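PDB 2EKL: D-3-phosphoglycerate dehydrogenase from Sulfolobus tokodaii, which probably catalyses the NAD-dependent oxidation of D-3-phosphoglycerate and binds NAD in a Rossmann-type domain. Local coordinates for residues D257-N261 / E262-E266; E269-L272 / L273-E276. All coordinates share one frame; numbering follows the deposited sequence.

Contact 1: D257-N261 / E262-E266. With NAD (nicotinamide-adenine-dinucleotide), chain B.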
ATOM      1  N   ASP A 257      -5.996  -6.936   8.995  1.00 13.62           N
ATOM      2  CA  ASP A 257      -4.951  -7.942   9.111  1.00 13.81           C
ATOM      3  C   ASP A 257      -5.366  -8.881  10.248  1.00 13.42           C
ATOM      4  O   ASP A 257      -4.693  -9.871  10.528  1.00 15.89           O
ATOM      5  CB  ASP A 257      -3.610  -7.280   9.448  1.00 14.13           C
ATOM      6  CG  ASP A 257      -2.465  -8.277   9.517  1.00 13.89           C
ATOM      7  OD1 ASP A 257      -2.298  -9.067   8.559  1.00 13.52           O
ATOM      8  OD2 ASP A 257      -1.722  -8.266  10.523  1.00 16.26           O
ATOM      9  N   VAL A 258      -6.481  -8.557  10.895  1.00 15.51           N
ATOM     10  CA  VAL A 258      -6.978  -9.359  12.013  1.00 17.93           C
ATOM     11  C   VAL A 258      -8.454  -9.741  11.876  1.00 20.64           C
ATOM     12  O   VAL A 258      -9.295  -8.923  11.490  1.00 19.48           O
ATOM     13  CB  VAL A 258      -6.779  -8.608  13.352  1.00 17.19           C
ATOM     14  CG1 VAL A 258      -5.295  -8.371  13.597  1.00 18.07           C
ATOM     15  CG2 VAL A 258      -7.535  -7.286  13.325  1.00 18.32           C
ATOM     16  N   PHE A 259      -8.765 -10.994  12.192  1.00 22.20           N
ATOM     17  CA  PHE A 259     -10.136 -11.480  12.109  1.00 22.84           C
ATOM     18  C   PHE A 259     -10.528 -12.088  13.451  1.00 24.15           C
ATOM     19  O   PHE A 259      -9.684 -12.613  14.175  1.00 25.05           O
ATOM     20  CB  PHE A 259     -10.265 -12.528  10.998  1.00 23.40           C
ATOM     21  CG  PHE A 259     -11.353 -12.224  10.002  1.00 21.10           C
ATOM     22  CD1 PHE A 259     -11.276 -11.096   9.190  1.00 22.23           C
ATOM     23  CD2 PHE A 259     -12.457 -13.066   9.875  1.00 20.62           C
ATOM     24  CE1 PHE A 259     -12.283 -10.807   8.269  1.00 21.88           C
ATOM     25  CE2 PHE A 259     -13.467 -12.786   8.958  1.00 21.16           C
ATOM     26  CZ  PHE A 259     -13.381 -11.654   8.153  1.00 24.01           C
ATOM     27  N   TRP A 260     -11.812 -12.001  13.781  1.00 24.43           N
ATOM     28  CA  TRP A 260     -12.322 -12.523  15.042  1.00 26.31           C
ATOM     29  C   TRP A 260     -11.867 -13.964  15.233  1.00 26.64           C
ATOM     30  O   TRP A 260     -11.497 -14.366  16.335  1.00 29.04           O
ATOM     31  CB  TRP A 260     -13.844 -12.390  15.048  1.00 25.46           C
ATOM     32  CG  TRP A 260     -14.251 -10.947  14.900  1.00 24.19           C
ATOM     33  CD1 TRP A 260     -14.456 -10.044  15.906  1.00 24.00           C
ATOM     34  CD2 TRP A 260     -14.388 -10.219  13.673  1.00 23.74           C
ATOM     35  NE1 TRP A 260     -14.708  -8.796  15.381  1.00 23.68           N
ATOM     36  CE2 TRP A 260     -14.671  -8.875  14.013  1.00 23.92           C
ATOM     37  CE3 TRP A 260     -14.296 -10.567  12.319  1.00 24.76           C
ATOM     38  CZ2 TRP A 260     -14.861  -7.881  13.047  1.00 23.26           C
ATOM     39  CZ3 TRP A 260     -14.485  -9.577  11.358  1.00 23.92           C
ATOM     40  CH2 TRP A 260     -14.764  -8.249  11.730  1.00 22.67           C
ATOM     41  N   ASN A 261     -11.883 -14.721  14.142  1.00 27.91           N
ATOM     42  CA  ASN A 261     -11.433 -16.109  14.127  1.00 27.95           C
ATOM     43  C   ASN A 261     -10.615 -16.274  12.852  1.00 27.33           C
ATOM     44  O   ASN A 261     -11.092 -15.964  11.759  1.00 26.11           O
ATOM     45  CB  ASN A 261     -12.621 -17.074  14.117  1.00 28.28           C
ATOM     46  CG  ASN A 261     -13.209 -17.290  15.499  1.00 30.25           C
ATOM     47  OD1 ASN A 261     -12.555 -17.840  16.386  1.00 31.60           O
ATOM     48  ND2 ASN A 261     -14.447 -16.851  15.691  1.00 32.70           N
ATOM     49  N   GLU A 262      -9.383 -16.755  12.997  1.00 26.97           N
ATOM     50  CA  GLU A 262      -8.491 -16.938  11.855  1.00 28.29           C
ATOM     51  C   GLU A 262      -8.086 -18.406  11.710  1.00 29.14           C
ATOM     52  O   GLU A 262      -7.234 -18.892  12.451  1.00 30.46           O
ATOM     53  CB  GLU A 262      -7.241 -16.065  12.044  1.00 27.57           C
ATOM     54  CG  GLU A 262      -7.560 -14.608  12.401  1.00 25.93           C
ATOM     55  CD  GLU A 262      -6.340 -13.802  12.835  1.00 27.65           C
ATOM     56  OE1 GLU A 262      -5.279 -14.401  13.104  1.00 29.26           O
ATOM     57  OE2 GLU A 262      -6.447 -12.560  12.923  1.00 25.21           O
ATOM     58  N   PRO A 263      -8.693 -19.134  10.754  1.00 29.93           N
ATOM     59  CA  PRO A 263      -9.723 -18.724   9.793  1.00 29.88           C
ATOM     60  C   PRO A 263     -11.088 -18.585  10.463  1.00 30.61           C
ATOM     61  O   PRO A 263     -11.287 -19.062  11.580  1.00 30.15           O
ATOM     62  CB  PRO A 263      -9.728 -19.863   8.767  1.00 31.00           C
ATOM     63  CG  PRO A 263      -8.435 -20.604   9.016  1.00 33.29           C
ATOM     64  CD  PRO A 263      -8.290 -20.526  10.500  1.00 30.68           C
ATOM     65  N   PRO A 264     -12.048 -17.938   9.778  1.00 31.13           N
ATOM     66  CA  PRO A 264     -13.408 -17.728  10.289  1.00 31.86           C
ATOM     67  C   PRO A 264     -14.159 -19.044  10.461  1.00 33.58           C
ATOM     68  O   PRO A 264     -13.940 -19.993   9.709  1.00 32.24           O
ATOM     69  CB  PRO A 264     -14.053 -16.853   9.216  1.00 32.45           C
ATOM     70  CG  PRO A 264     -12.893 -16.136   8.612  1.00 33.32           C
ATOM     71  CD  PRO A 264     -11.861 -17.221   8.507  1.00 30.44           C
ATOM     72  N   LYS A 265     -15.052 -19.091  11.445  1.00 34.33           N
ATOM     73  CA  LYS A 265     -15.830 -20.295  11.707  1.00 35.98           C
ATOM     74  C   LYS A 265     -17.331 -20.018  11.739  1.00 35.34           C
ATOM     75  O   LYS A 265     -18.130 -20.844  11.296  1.00 35.77           O
ATOM     76  CB  LYS A 265     -15.389 -20.922  13.033  1.00 37.60           C
ATOM     77  CG  LYS A 265     -13.935 -21.371  13.045  1.00 40.20           C
ATOM     78  CD  LYS A 265     -13.547 -22.018  14.367  1.00 42.62           C
ATOM     79  CE  LYS A 265     -13.603 -21.029  15.519  1.00 43.49           C
ATOM     80  NZ  LYS A 265     -13.183 -21.661  16.801  1.00 45.08           N
ATOM     81  N   GLU A 266     -17.709 -18.850  12.251  1.00 34.74           N
ATOM     82  CA  GLU A 266     -19.114 -18.467  12.352  1.00 33.51           C
ATOM     83  C   GLU A 266     -19.687 -18.015  11.009  1.00 33.11           C
ATOM     84  O   GLU A 266     -18.969 -17.466  10.171  1.00 31.53           O
ATOM     85  CB  GLU A 266     -19.272 -17.356  13.394  1.00 35.39           C
ATOM     86  CG  GLU A 266     -18.648 -17.694  14.743  1.00 36.58           C
ATOM     87  CD  GLU A 266     -18.989 -16.682  15.822  1.00 37.22           C
ATOM     88  OE1 GLU A 266     -20.192 -16.447  16.053  1.00 34.16           O
ATOM     89  OE2 GLU A 266     -18.056 -16.126  16.446  1.00 38.97           O
TER
HETATM   90  PA  NAD B1300       0.213   1.347  21.930  1.00 21.06           P
HETATM   91  O1A NAD B1300       1.440   2.113  21.643  1.00 20.44           O
HETATM   92  O2A NAD B1300       0.046   0.843  23.354  1.00 18.98           O
HETATM   93  O5B NAD B1300      -1.021   2.272  21.496  1.00 21.90           O
HETATM   94  C5B NAD B1300      -2.347   1.808  21.701  1.00 21.47           C
HETATM   95  C4B NAD B1300      -3.222   3.191  21.885  1.00 23.44           C
HETATM   96  O4B NAD B1300      -4.626   2.936  21.714  1.00 24.95           O
HETATM   97  C3B NAD B1300      -2.889   3.869  23.256  1.00 23.53           C
HETATM   98  O3B NAD B1300      -2.501   5.231  23.091  1.00 21.77           O
HETATM   99  C2B NAD B1300      -4.170   3.610  24.059  1.00 25.95           C
HETATM  100  O2B NAD B1300      -4.468   4.485  25.121  1.00 25.74           O
HETATM  101  C1B NAD B1300      -5.131   3.582  22.929  1.00 25.19           C
HETATM  102  N9A NAD B1300      -6.476   3.034  23.292  1.00 26.04           N
HETATM  103  C8A NAD B1300      -6.831   1.942  24.070  1.00 26.96           C
HETATM  104  N7A NAD B1300      -8.180   1.838  24.117  1.00 28.93           N
HETATM  105  C5A NAD B1300      -8.703   2.844  23.380  1.00 29.54           C
HETATM  106  C6A NAD B1300     -10.043   3.282  23.034  1.00 31.61           C
HETATM  107  N6A NAD B1300     -11.108   2.636  23.479  1.00 34.11           N
HETATM  108  N1A NAD B1300     -10.228   4.435  22.198  1.00 31.28           N
HETATM  109  C2A NAD B1300      -9.114   5.178  21.687  1.00 31.34           C
HETATM  110  N3A NAD B1300      -7.807   4.755  22.021  1.00 26.81           N
HETATM  111  C4A NAD B1300      -7.619   3.614  22.848  1.00 27.80           C
HETATM  112  O3  NAD B1300       0.162   0.043  20.986  1.00 21.21           O
HETATM  113  PN  NAD B1300       0.733  -0.184  19.494  1.00 21.77           P
HETATM  114  O1N NAD B1300       0.648   1.070  18.730  1.00 21.50           O
HETATM  115  O2N NAD B1300       2.106  -0.732  19.700  1.00 22.91           O
HETATM  116  O5D NAD B1300      -0.257  -1.328  19.054  1.00 23.42           O
HETATM  117  C5D NAD B1300      -1.557  -0.994  18.617  1.00 22.92           C
HETATM  118  C4D NAD B1300      -2.361  -2.230  18.272  1.00 24.51           C
HETATM  119  O4D NAD B1300      -1.805  -2.936  17.178  1.00 21.35           O
HETATM  120  C3D NAD B1300      -2.508  -3.296  19.395  1.00 23.97           C
HETATM  121  O3D NAD B1300      -3.848  -3.809  19.447  1.00 25.10           O
HETATM  122  C2D NAD B1300      -1.474  -4.305  19.050  1.00 23.92           C
HETATM  123  O2D NAD B1300      -1.635  -5.518  19.760  1.00 25.81           O
HETATM  124  C1D NAD B1300      -1.667  -4.294  17.560  1.00 23.02           C
HETATM  125  N1N NAD B1300      -0.586  -4.872  16.710  1.00 21.81           N
HETATM  126  C2N NAD B1300      -0.968  -5.747  15.646  1.00 21.52           C
HETATM  127  C3N NAD B1300       0.049  -6.311  14.820  1.00 21.19           C
HETATM  128  C7N NAD B1300      -0.339  -7.214  13.711  1.00 20.79           C
HETATM  129  O7N NAD B1300       0.492  -8.234  13.435  1.00 21.24           O
HETATM  130  N7N NAD B1300      -1.440  -7.081  12.986  1.00 20.69           N
HETATM  131  C4N NAD B1300       1.465  -5.961  15.110  1.00 22.15           C
HETATM  132  C5N NAD B1300       1.838  -5.072  16.196  1.00 22.62           C
HETATM  133  C6N NAD B1300       0.789  -4.524  17.002  1.00 22.58           C
HETATM  134  O   HOH W   1     -15.853 -17.521  18.020  1.00 37.80           O

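Contact 2: E269-L272 / L273-E276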
ATOM      1  N   GLU A 269     -19.114 -14.409  10.052  1.00 24.84           N
ATOM      2  CA  GLU A 269     -17.691 -14.181   9.791  1.00 25.11           C
ATOM      3  C   GLU A 269     -17.360 -14.627   8.377  1.00 24.01           C
ATOM      4  O   GLU A 269     -16.606 -13.975   7.659  1.00 21.97           O
ATOM      5  CB  GLU A 269     -16.824 -14.984  10.756  1.00 27.18           C
ATOM      6  CG  GLU A 269     -16.548 -14.326  12.079  1.00 33.83           C
ATOM      7  CD  GLU A 269     -15.432 -15.026  12.819  1.00 34.95           C
ATOM      8  OE1 GLU A 269     -15.646 -16.168  13.272  1.00 38.88           O
ATOM      9  OE2 GLU A 269     -14.335 -14.439  12.928  1.00 38.12           O
ATOM     10  N   LEU A 270     -17.910 -15.774   7.998  1.00 22.75           N
ATOM     11  CA  LEU A 270     -17.694 -16.312   6.669  1.00 22.49           C
ATOM     12  C   LEU A 270     -18.285 -15.376   5.617  1.00 21.24           C
ATOM     13  O   LEU A 270     -17.696 -15.177   4.557  1.00 18.48           O
ATOM     14  CB  LEU A 270     -18.336 -17.698   6.568  1.00 24.77           C
ATOM     15  CG  LEU A 270     -17.682 -18.730   7.488  1.00 25.60           C
ATOM     16  CD1 LEU A 270     -18.510 -20.009   7.532  1.00 26.47           C
ATOM     17  CD2 LEU A 270     -16.271 -19.008   6.989  1.00 26.98           C
ATOM     18  N   GLU A 271     -19.446 -14.796   5.911  1.00 21.27           N
ATOM     19  CA  GLU A 271     -20.088 -13.892   4.964  1.00 22.37           C
ATOM     20  C   GLU A 271     -19.217 -12.656   4.743  1.00 22.91           C
ATOM     21  O   GLU A 271     -19.099 -12.162   3.620  1.00 21.47           O
ATOM     22  CB  GLU A 271     -21.475 -13.473   5.460  1.00 25.64           C
ATOM     23  CG  GLU A 271     -22.398 -13.046   4.329  1.00 28.87           C
ATOM     24  CD  GLU A 271     -23.797 -12.698   4.793  1.00 30.24           C
ATOM     25  OE1 GLU A 271     -24.332 -13.405   5.675  1.00 32.79           O
ATOM     26  OE2 GLU A 271     -24.368 -11.724   4.260  1.00 32.87           O
ATOM     27  N   LEU A 272     -18.613 -12.162   5.819  1.00 22.36           N
ATOM     28  CA  LEU A 272     -17.734 -10.998   5.731  1.00 20.80           C
ATOM     29  C   LEU A 272     -16.515 -11.336   4.885  1.00 20.23           C
ATOM     30  O   LEU A 272     -16.181 -10.620   3.946  1.00 19.92           O
ATOM     31  CB  LEU A 272     -17.264 -10.567   7.123  1.00 22.34           C
ATOM     32  CG  LEU A 272     -18.174  -9.660   7.954  1.00 23.43           C
ATOM     33  CD1 LEU A 272     -17.609  -9.528   9.358  1.00 22.92           C
ATOM     34  CD2 LEU A 272     -18.286  -8.295   7.288  1.00 20.43           C
ATOM     35  N   LEU A 273     -15.855 -12.439   5.218  1.00 20.53           N
ATOM     36  CA  LEU A 273     -14.660 -12.849   4.492  1.00 19.90           C
ATOM     37  C   LEU A 273     -14.853 -12.931   2.980  1.00 20.71           C
ATOM     38  O   LEU A 273     -13.990 -12.495   2.219  1.00 18.77           O
ATOM     39  CB  LEU A 273     -14.155 -14.199   5.016  1.00 21.20           C
ATOM     40  CG  LEU A 273     -12.910 -14.759   4.320  1.00 21.99           C
ATOM     41  CD1 LEU A 273     -11.742 -13.798   4.505  1.00 21.03           C
ATOM     42  CD2 LEU A 273     -12.571 -16.125   4.885  1.00 21.50           C
ATOM     43  N   LYS A 274     -15.990 -13.470   2.541  1.00 20.69           N
ATOM     44  CA  LYS A 274     -16.246 -13.623   1.111  1.00 22.25           C
ATOM     45  C   LYS A 274     -16.757 -12.378   0.389  1.00 21.29           C
ATOM     46  O   LYS A 274     -16.839 -12.367  -0.842  1.00 22.16           O
ATOM     47  CB  LYS A 274     -17.233 -14.773   0.874  1.00 23.87           C
ATOM     48  CG  LYS A 274     -18.665 -14.465   1.279  1.00 29.17           C
ATOM     49  CD  LYS A 274     -19.583 -15.640   0.970  1.00 32.59           C
ATOM     50  CE  LYS A 274     -21.010 -15.378   1.432  1.00 34.88           C
ATOM     51  NZ  LYS A 274     -21.675 -14.285   0.673  1.00 35.56           N
ATOM     52  N   HIS A 275     -17.094 -11.333   1.138  1.00 20.10           N
ATOM     53  CA  HIS A 275     -17.613 -10.113   0.532  1.00 19.49           C
ATOM     54  C   HIS A 275     -16.526  -9.359  -0.228  1.00 19.47           C
ATOM     55  O   HIS A 275     -15.389  -9.246   0.240  1.00 17.78           O
ATOM     56  CB  HIS A 275     -18.218  -9.197   1.598  1.00 19.65           C
ATOM     57  CG  HIS A 275     -19.144  -8.164   1.039  1.00 20.22           C
ATOM     58  ND1 HIS A 275     -20.516  -8.303   1.064  1.00 21.69           N
ATOM     59  CD2 HIS A 275     -18.896  -6.997   0.399  1.00 17.75           C
ATOM     60  CE1 HIS A 275     -21.072  -7.265   0.466  1.00 20.53           C
ATOM     61  NE2 HIS A 275     -20.112  -6.457   0.054  1.00 23.42           N
ATOM     62  N   GLU A 276     -16.884  -8.839  -1.401  1.00 19.87           N
ATOM     63  CA  GLU A 276     -15.935  -8.111  -2.236  1.00 21.14           C
ATOM     64  C   GLU A 276     -15.404  -6.834  -1.589  1.00 20.15           C
ATOM     65  O   GLU A 276     -14.329  -6.356  -1.950  1.00 20.12           O
ATOM     66  CB  GLU A 276     -16.567  -7.781  -3.595  1.00 24.75           C
ATOM     67  CG  GLU A 276     -17.882  -7.019  -3.520  1.00 30.78           C
ATOM     68  CD  GLU A 276     -18.558  -6.884  -4.878  1.00 35.47           C
ATOM     69  OE1 GLU A 276     -18.807  -7.923  -5.530  1.00 38.73           O
ATOM     70  OE2 GLU A 276     -18.844  -5.743  -5.292  1.00 38.05           O
TER
HETATM   71  O   HOH W   2     -20.861 -11.925   1.544  1.00 28.32           O

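Contact 1: D257-N261 / E262-E266
Phe-259 meets the pyrrolidine of Pro-264 with ring atoms CD2 and CE2, CG of the proline coming within 3.3 Å of CD2; the two side chains cross at about a right angle. The indole of Trp-260 comes edge-on over one face of the phenyl ring, CZ3 standing 3.9 Å above the ring plane over its centre, and Phe-132 of the second subunit packs on Phe-259. A second, polar link closes this loop. Glu-262 reaches back with an extended chain beyond CG, so that OE2 accepts the amide hydrogen of Phe-259 N at 2.9 Å through its anti lone pair, in a nearly straight bond (169°). OE1 is taken by ND1 of His-283, so both carboxylate oxygens have partners and the group is held against rotation. An alanine in place of Glu-262 would probably leave the amide of Phe-259 and the ring nitrogen of His-283 without these acceptors and let the turn flex. Further on, Asn-261 ND2 and Glu-266 OE2 share a water, which accepts from the amide at 2.8 Å and donates to the carboxylate; Asn-261 ND2 is also bonded to Glu-269. Asp-257, with CG anti to the backbone nitrogen (chi1 -177°), carries its carboxylate to the cofactor, where OD2 accepts a hydrogen bond from the carboxamide N7N of NAD at 2.7 Å. Thr-281, Ile-284 and Gly-285 hold the same carboxylate. An acceptor fixed in this way implies a preferred orientation for the nicotinamide amide in the cofactor pocket, while Glu-262 ties down the chain just beyond it.

Contact 2: E269-L272 / L273-E276
Lys-274 folds its aliphatic chain back over the preceding helical turn, with CG 3.3 Å from Glu-271 O and its CE and NZ crossing at an angle near CG of Glu-271, which lies 3.9 Å from NZ. The first torsion sets CG between the backbone nitrogen and the carbonyl carbon (chi1 72°), and a bend at chi4 turns NZ toward a water that accepts from it at 2.6 Å. That water donates to Glu-271 O at 2.7 Å, giving a late carbonyl of the helix a donor. The two charged ends do not pair: Glu-271 OE2 lies 5.2 Å from Lys-274 NZ and forms its salt bridge with Lys-247 instead. Glu-269 OE1 takes a hydrogen bond from Asn-261 ND2 and a weak one from Lys-265 N. Helix 267-274 is the crossover of a beta-alpha-beta unit between parallel strands 251-256 and 278-280 of the Rossmann-type sheet. Leu-273 N gives its hydrogen to Glu-269 O at 3.0 Å and Lys-274 N to Leu-270 O at 3.1 Å, both i to i-4 bonds of the alpha helix. The bond from His-275 N reaches back three residues instead of four, to Leu-272 O, and approaches from above the carbonyl plane, 60° out of it. Leu-272 packs on Leu-243 and Ile-246 of helix 239-247. Leu-273 lies against Ala-127 of the second subunit, whose Lys-128 NZ hydrogen-bonds to Leu-273 O.

Contacts 1 and 2 follow one another along the chain, their centres 10 Å apart, and Glu-269 is the main joint between them. Its OE1 lies 2.8 Å from ND2 of Asn-261, a probable hydrogen bond, while its CB packs 3.7 Å from CB of Pro-264. The carbonyl O of Glu-269 also lies 3.6 Å from CE2 of Phe-259, so the loop rests on the first turn of the helix that follows. Only contact 1 meets NAD, through Asp-257; the side chain of Leu-273 in contact 2 is about 11 Å from that of Asp-257. Both contacts touch the second subunit, which places this cofactor-side loop and its helix at the dimer interface.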